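Local atomic coordinates of zinc chaperone AztD (Citrobacter koseri, PDB entry 6CMK), a protein that acts as a periplasmic zinc chaperone, handing one zinc ion directly to the solute-binding protein AztC of the AztABCD zinc transport system. Residues His169-Pro174 with His216-Ser221; Gly125-Val128 with Lys133-Gln136. All blocks are in the same frame, centred on the assembly; numbering follows the deposited sequence.

Contact 1 of 2, residues His169-Pro174 with His216-Ser221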
ATOM      1  N   HIS B 169       9.441   7.569 -31.045  1.00 20.75           N
ATOM      2  CA  HIS B 169       9.861   6.838 -29.851  1.00 23.20           C
ATOM      3  C   HIS B 169       9.533   7.700 -28.650  1.00 24.44           C
ATOM      4  O   HIS B 169      10.309   8.571 -28.251  1.00 25.45           O
ATOM      5  CB  HIS B 169      11.346   6.503 -29.874  1.00 23.05           C
ATOM      6  CG  HIS B 169      11.772   5.656 -28.718  1.00 28.79           C
ATOM      7  ND1 HIS B 169      11.348   4.354 -28.556  1.00 30.73           N
ATOM      8  CD2 HIS B 169      12.542   5.938 -27.639  1.00 38.83           C
ATOM      9  CE1 HIS B 169      11.859   3.862 -27.442  1.00 36.32           C
ATOM     10  NE2 HIS B 169      12.586   4.803 -26.866  1.00 36.19           N
ATOM     11  N   GLY B 170       8.379   7.436 -28.051  1.00 22.39           N
ATOM     12  CA  GLY B 170       7.879   8.291 -27.005  1.00 22.51           C
ATOM     13  C   GLY B 170       7.418   7.538 -25.779  1.00 19.70           C
ATOM     14  O   GLY B 170       7.798   6.380 -25.557  1.00 19.62           O
ATOM     15  N   VAL B 171       6.599   8.204 -24.971  1.00 18.96           N
ATOM     16  CA  VAL B 171       6.088   7.619 -23.743  1.00 15.17           C
ATOM     17  C   VAL B 171       4.746   8.258 -23.427  1.00 16.64           C
ATOM     18  O   VAL B 171       4.527   9.444 -23.678  1.00 17.26           O
ATOM     19  CB  VAL B 171       7.103   7.802 -22.590  1.00 17.28           C
ATOM     20  CG1 VAL B 171       7.438   9.272 -22.407  1.00 20.03           C
ATOM     21  CG2 VAL B 171       6.571   7.184 -21.297  1.00 18.17           C
ATOM     22  N   ALA B 172       3.849   7.452 -22.861  1.00 15.93           N
ATOM     23  CA  ALA B 172       2.547   7.898 -22.403  1.00 15.50           C
ATOM     24  C   ALA B 172       2.393   7.502 -20.946  1.00 13.73           C
ATOM     25  O   ALA B 172       2.666   6.354 -20.581  1.00 15.32           O
ATOM     26  CB  ALA B 172       1.414   7.279 -23.227  1.00 17.00           C
ATOM     27  N   VAL B 173       1.930   8.439 -20.131  1.00 16.67           N
ATOM     28  CA  VAL B 173       1.750   8.215 -18.705  1.00 14.12           C
ATOM     29  C   VAL B 173       0.256   8.317 -18.410  1.00 14.26           C
ATOM     30  O   VAL B 173      -0.361   9.346 -18.708  1.00 16.09           O
ATOM     31  CB  VAL B 173       2.543   9.228 -17.865  1.00 12.71           C
ATOM     32  CG1 VAL B 173       2.445   8.865 -16.394  1.00 14.19           C
ATOM     33  CG2 VAL B 173       3.994   9.274 -18.321  1.00 19.62           C
ATOM     34  N   PRO B 174      -0.378   7.274 -17.830  1.00 13.91           N
ATOM     35  CA  PRO B 174      -1.834   7.303 -17.667  1.00 15.25           C
ATOM     36  C   PRO B 174      -2.280   7.960 -16.368  1.00 12.62           C
ATOM     37  O   PRO B 174      -1.734   7.674 -15.293  1.00 14.57           O
ATOM     38  CB  PRO B 174      -2.202   5.820 -17.711  1.00 14.27           C
ATOM     39  CG  PRO B 174      -1.034   5.140 -17.054  1.00 14.06           C
ATOM     40  CD  PRO B 174       0.190   5.973 -17.414  1.00 13.60           C
ATOM     41  N   HIS B 216      13.639  11.551 -23.072  1.00 20.66           N
ATOM     42  CA  HIS B 216      13.790  10.102 -23.068  1.00 18.08           C
ATOM     43  C   HIS B 216      14.119   9.657 -21.653  1.00 23.28           C
ATOM     44  O   HIS B 216      15.014  10.227 -21.019  1.00 23.54           O
ATOM     45  CB  HIS B 216      14.889   9.638 -24.030  1.00 23.38           C
ATOM     46  CG  HIS B 216      14.948   8.154 -24.197  1.00 45.80           C
ATOM     47  ND1 HIS B 216      15.754   7.348 -23.421  1.00 49.23           N
ATOM     48  CD2 HIS B 216      14.294   7.326 -25.045  1.00 58.64           C
ATOM     49  CE1 HIS B 216      15.597   6.089 -23.788  1.00 52.57           C
ATOM     50  NE2 HIS B 216      14.716   6.049 -24.772  1.00 56.55           N
ATOM     51  N   GLY B 217      13.407   8.663 -21.152  1.00 21.72           N
ATOM     52  CA  GLY B 217      13.559   8.202 -19.779  1.00 18.40           C
ATOM     53  C   GLY B 217      12.319   8.523 -18.968  1.00 17.64           C
ATOM     54  O   GLY B 217      11.783   9.634 -19.031  1.00 18.39           O
ATOM     55  N   SER B 218      11.870   7.546 -18.183  1.00 14.86           N
ATOM     56  CA  SER B 218      10.594   7.648 -17.488  1.00 16.38           C
ATOM     57  C   SER B 218      10.577   6.699 -16.299  1.00 17.63           C
ATOM     58  O   SER B 218      11.060   5.570 -16.390  1.00 18.47           O
ATOM     59  CB  SER B 218       9.435   7.317 -18.434  1.00 18.77           C
ATOM     60  OG  SER B 218       9.690   6.092 -19.103  1.00 25.15           O
ATOM     61  N   ALA B 219       9.997   7.159 -15.191  1.00 12.74           N
ATOM     62  CA  ALA B 219       9.794   6.301 -14.034  1.00 11.54           C
ATOM     63  C   ALA B 219       8.838   6.990 -13.081  1.00 11.22           C
ATOM     64  O   ALA B 219       8.713   8.212 -13.086  1.00 13.46           O
ATOM     65  CB  ALA B 219      11.100   5.997 -13.299  1.00 14.44           C
ATOM     66  N   GLY B 220       8.208   6.191 -12.225  1.00 12.39           N
ATOM     67  CA  GLY B 220       7.347   6.701 -11.180  1.00 13.88           C
ATOM     68  C   GLY B 220       7.919   6.427  -9.803  1.00 11.27           C
ATOM     69  O   GLY B 220       8.602   5.428  -9.591  1.00 12.57           O
ATOM     70  N   SER B 221       7.622   7.318  -8.864  1.00 11.11           N
ATOM     71  CA  SER B 221       7.997   7.104  -7.469  1.00  9.89           C
ATOM     72  C   SER B 221       6.893   7.712  -6.615  1.00 10.20           C
ATOM     73  O   SER B 221       6.764   8.937  -6.541  1.00 10.63           O
ATOM     74  CB  SER B 221       9.350   7.729  -7.160  1.00 12.49           C
ATOM     75  OG  SER B 221       9.754   7.428  -5.822  1.00 12.13           O
TER
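His169 and His216 meet edge to edge at a shared zinc ion. With His126 the two histidines make up high-affinity zinc site 1 of the beta propeller. NE2 of His169 lies 3.2 Å from NE2 of His216. This is not a hydrogen bond, because both nitrogens are ligands of the metal. The CD2 atoms come almost as close, and each lies in the plane of the other ring, at its edge. The rings meet rim to rim, neither over the face of the other, with their planes 26° apart and their centroids 5.2 Å apart. Both side chains swing CG away from their own backbone nitrogen (chi1 -175° in His169, -172° in His216), which carries the imidazoles out to the metal. The far nitrogens fix the ring rotation: ND1 of His169 hydrogen-bonds to OD2 of Asp139, and ND1 of His216 to the carbonyl O of Ser260. Beyond the metal the contact is loose, with CG2 of Val171 4.0 Å from OG of Ser218. The two segments share no hydrogen bond. Each pairs within its own sheet, 172-174 with strand 178-183 and 218-221 with strand 224-228, while Val171 and Ser218 both touch Leu227 of strand 224-228.

Contact 2 of 2, residues Gly125-Val128 with Lys133-Gln136; sequences GHFV and KIAQ
Gln136 reaches across to the neighbouring strand and bonds to Gly125 with its side-chain amide. From CB the chain first runs with CG anti to the backbone nitrogen (chi1 176°), then bends at chi2 (66°). The bend turns the amide back over the 125-128 strand. CD lies 4.1 Å from the carbonyl O of His126. OE1 comes in at the edge of the Phe127 ring, in its plane, 3.3 Å from CD2 of Phe127. This buried oxygen has no polar partner in the model. At the other branch, NE2 donates to O of Gly125 over 3.1 Å. The acceptor lies close to the amide plane of Gln136, but the donor stands above the carbonyl plane of Gly125, away from the lone pairs, and the bond is bent. NE2 has a further hydrogen bond to a residue just outside the two segments.

Phe127 pairs with Gln136 at a non-hydrogen-bonded position, and their side chains share one face of the sheet. Farther along the ring, CE2 of Phe127 packs against CG2 of Ile134 at 3.5 Å. Phe80 and Ile82 of strand 78-83 adjoin this group. Val128 and Ala135 form the next, hydrogen-bonded pair. Their side chains lie on the other face, against Pro174 of strand 172-174. Val128 N gives a bond of 3.0 Å to O of Ala135, and Ala135 N returns one of 2.8 Å to O of Val128; both are nearly straight. This is an antiparallel beta hairpin, forming the first two strands of a four-stranded beta-propeller blade, with the zinc ligand His126 on the first.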
ATOM      1  N   GLY B 125       6.731  -0.067 -27.600  1.00 22.86           N
ATOM      2  CA  GLY B 125       7.855   0.471 -26.871  1.00 19.88           C
ATOM      3  C   GLY B 125       7.548   0.610 -25.398  1.00 18.77           C
ATOM      4  O   GLY B 125       7.243  -0.384 -24.739  1.00 21.18           O
ATOM      5  N   HIS B 126       7.577   1.838 -24.882  1.00 20.44           N
ATOM      6  CA  HIS B 126       7.517   2.046 -23.440  1.00 19.26           C
ATOM      7  C   HIS B 126       6.153   1.698 -22.866  1.00 17.00           C
ATOM      8  O   HIS B 126       5.107   2.043 -23.417  1.00 17.52           O
ATOM      9  CB  HIS B 126       7.879   3.486 -23.096  1.00 22.20           C
ATOM     10  CG  HIS B 126       9.350   3.754 -23.160  1.00 45.96           C
ATOM     11  ND1 HIS B 126      10.112   3.997 -22.039  1.00 52.08           N
ATOM     12  CD2 HIS B 126      10.206   3.779 -24.210  1.00 54.33           C
ATOM     13  CE1 HIS B 126      11.371   4.177 -22.396  1.00 55.55           C
ATOM     14  NE2 HIS B 126      11.455   4.050 -23.708  1.00 51.52           N
ATOM     15  N   PHE B 127       6.190   0.997 -21.743  1.00 17.52           N
ATOM     16  CA  PHE B 127       5.014   0.589 -20.993  1.00 16.64           C
ATOM     17  C   PHE B 127       5.025   1.341 -19.672  1.00 16.15           C
ATOM     18  O   PHE B 127       6.063   1.410 -19.007  1.00 15.88           O
ATOM     19  CB  PHE B 127       5.043  -0.924 -20.761  1.00 18.06           C
ATOM     20  CG  PHE B 127       4.013  -1.425 -19.795  1.00 16.22           C
ATOM     21  CD1 PHE B 127       4.246  -1.398 -18.427  1.00 16.09           C
ATOM     22  CD2 PHE B 127       2.826  -1.975 -20.257  1.00 23.63           C
ATOM     23  CE1 PHE B 127       3.296  -1.874 -17.549  1.00 16.54           C
ATOM     24  CE2 PHE B 127       1.881  -2.459 -19.370  1.00 21.18           C
ATOM     25  CZ  PHE B 127       2.118  -2.410 -18.021  1.00 18.73           C
ATOM     26  N   VAL B 128       3.888   1.930 -19.307  1.00 14.20           N
ATOM     27  CA  VAL B 128       3.732   2.584 -18.010  1.00 13.54           C
ATOM     28  C   VAL B 128       2.418   2.132 -17.401  1.00 18.49           C
ATOM     29  O   VAL B 128       1.362   2.244 -18.035  1.00 17.07           O
ATOM     30  CB  VAL B 128       3.755   4.121 -18.109  1.00 13.23           C
ATOM     31  CG1 VAL B 128       3.575   4.725 -16.713  1.00 14.49           C
ATOM     32  CG2 VAL B 128       5.040   4.626 -18.725  1.00 17.45           C
ATOM     33  N   LYS B 133      -3.992   1.741 -13.978  1.00 12.20           N
ATOM     34  CA  LYS B 133      -4.095   2.355 -15.298  1.00 11.60           C
ATOM     35  C   LYS B 133      -2.861   1.994 -16.106  1.00 12.51           C
ATOM     36  O   LYS B 133      -1.741   2.063 -15.597  1.00 14.31           O
ATOM     37  CB  LYS B 133      -4.203   3.874 -15.181  1.00 13.44           C
ATOM     38  CG  LYS B 133      -5.380   4.374 -14.341  1.00 15.28           C
ATOM     39  CD  LYS B 133      -5.374   5.891 -14.267  1.00 16.71           C
ATOM     40  CE  LYS B 133      -4.464   6.400 -13.142  1.00 15.29           C
ATOM     41  NZ  LYS B 133      -5.143   6.284 -11.814  1.00 16.31           N
ATOM     42  N   ILE B 134      -3.063   1.634 -17.379  1.00 12.30           N
ATOM     43  CA  ILE B 134      -1.986   1.134 -18.239  1.00 12.90           C
ATOM     44  C   ILE B 134      -1.909   2.007 -19.481  1.00 14.03           C
ATOM     45  O   ILE B 134      -2.933   2.296 -20.100  1.00 15.24           O
ATOM     46  CB  ILE B 134      -2.219  -0.338 -18.655  1.00 12.77           C
ATOM     47  CG1 ILE B 134      -2.175  -1.280 -17.449  1.00 14.89           C
ATOM     48  CG2 ILE B 134      -1.218  -0.788 -19.730  1.00 16.39           C
ATOM     49  CD1 ILE B 134      -2.973  -2.545 -17.674  1.00 20.06           C
ATOM     50  N   ALA B 135      -0.696   2.391 -19.872  1.00 13.56           N
ATOM     51  CA  ALA B 135      -0.473   3.054 -21.152  1.00 16.19           C
ATOM     52  C   ALA B 135       0.643   2.323 -21.869  1.00 16.63           C
ATOM     53  O   ALA B 135       1.763   2.266 -21.363  1.00 17.40           O
ATOM     54  CB  ALA B 135      -0.106   4.532 -20.974  1.00 19.08           C
ATOM     55  N   GLN B 136       0.339   1.771 -23.045  1.00 16.48           N
ATOM     56  CA  GLN B 136       1.323   1.093 -23.877  1.00 14.80           C
ATOM     57  C   GLN B 136       1.610   1.960 -25.098  1.00 16.12           C
ATOM     58  O   GLN B 136       0.689   2.302 -25.850  1.00 19.48           O
ATOM     59  CB  GLN B 136       0.827  -0.296 -24.290  1.00 16.20           C
ATOM     60  CG  GLN B 136       1.757  -1.032 -25.252  1.00 16.87           C
ATOM     61  CD  GLN B 136       3.075  -1.369 -24.589  1.00 15.67           C
ATOM     62  OE1 GLN B 136       3.102  -2.050 -23.562  1.00 17.85           O
ATOM     63  NE2 GLN B 136       4.168  -0.891 -25.158  1.00 17.78           N
TER

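Contacts 1 and 2 converge on high-affinity zinc site 1, their centres about 8 Å apart. Contact 1 supplies His169 and His216, and contact 2 adds His126, whose NE2 lies 3.4 Å from NE2 of His169. The rings of these two histidines are steeply inclined, at about 65°. The three ligands thus come from three successive blade regions of the propeller. Away from the metal, segment 169-174 packs on the hairpin of contact 2: O of Ala172 lies 3.3 Å from CB of Ala135, and CG of Pro174 lies 3.5 Å from O of Lys133. The zinc that is passed to AztC is bound at site 2, by His101, His104, Asp106 and His405, not here.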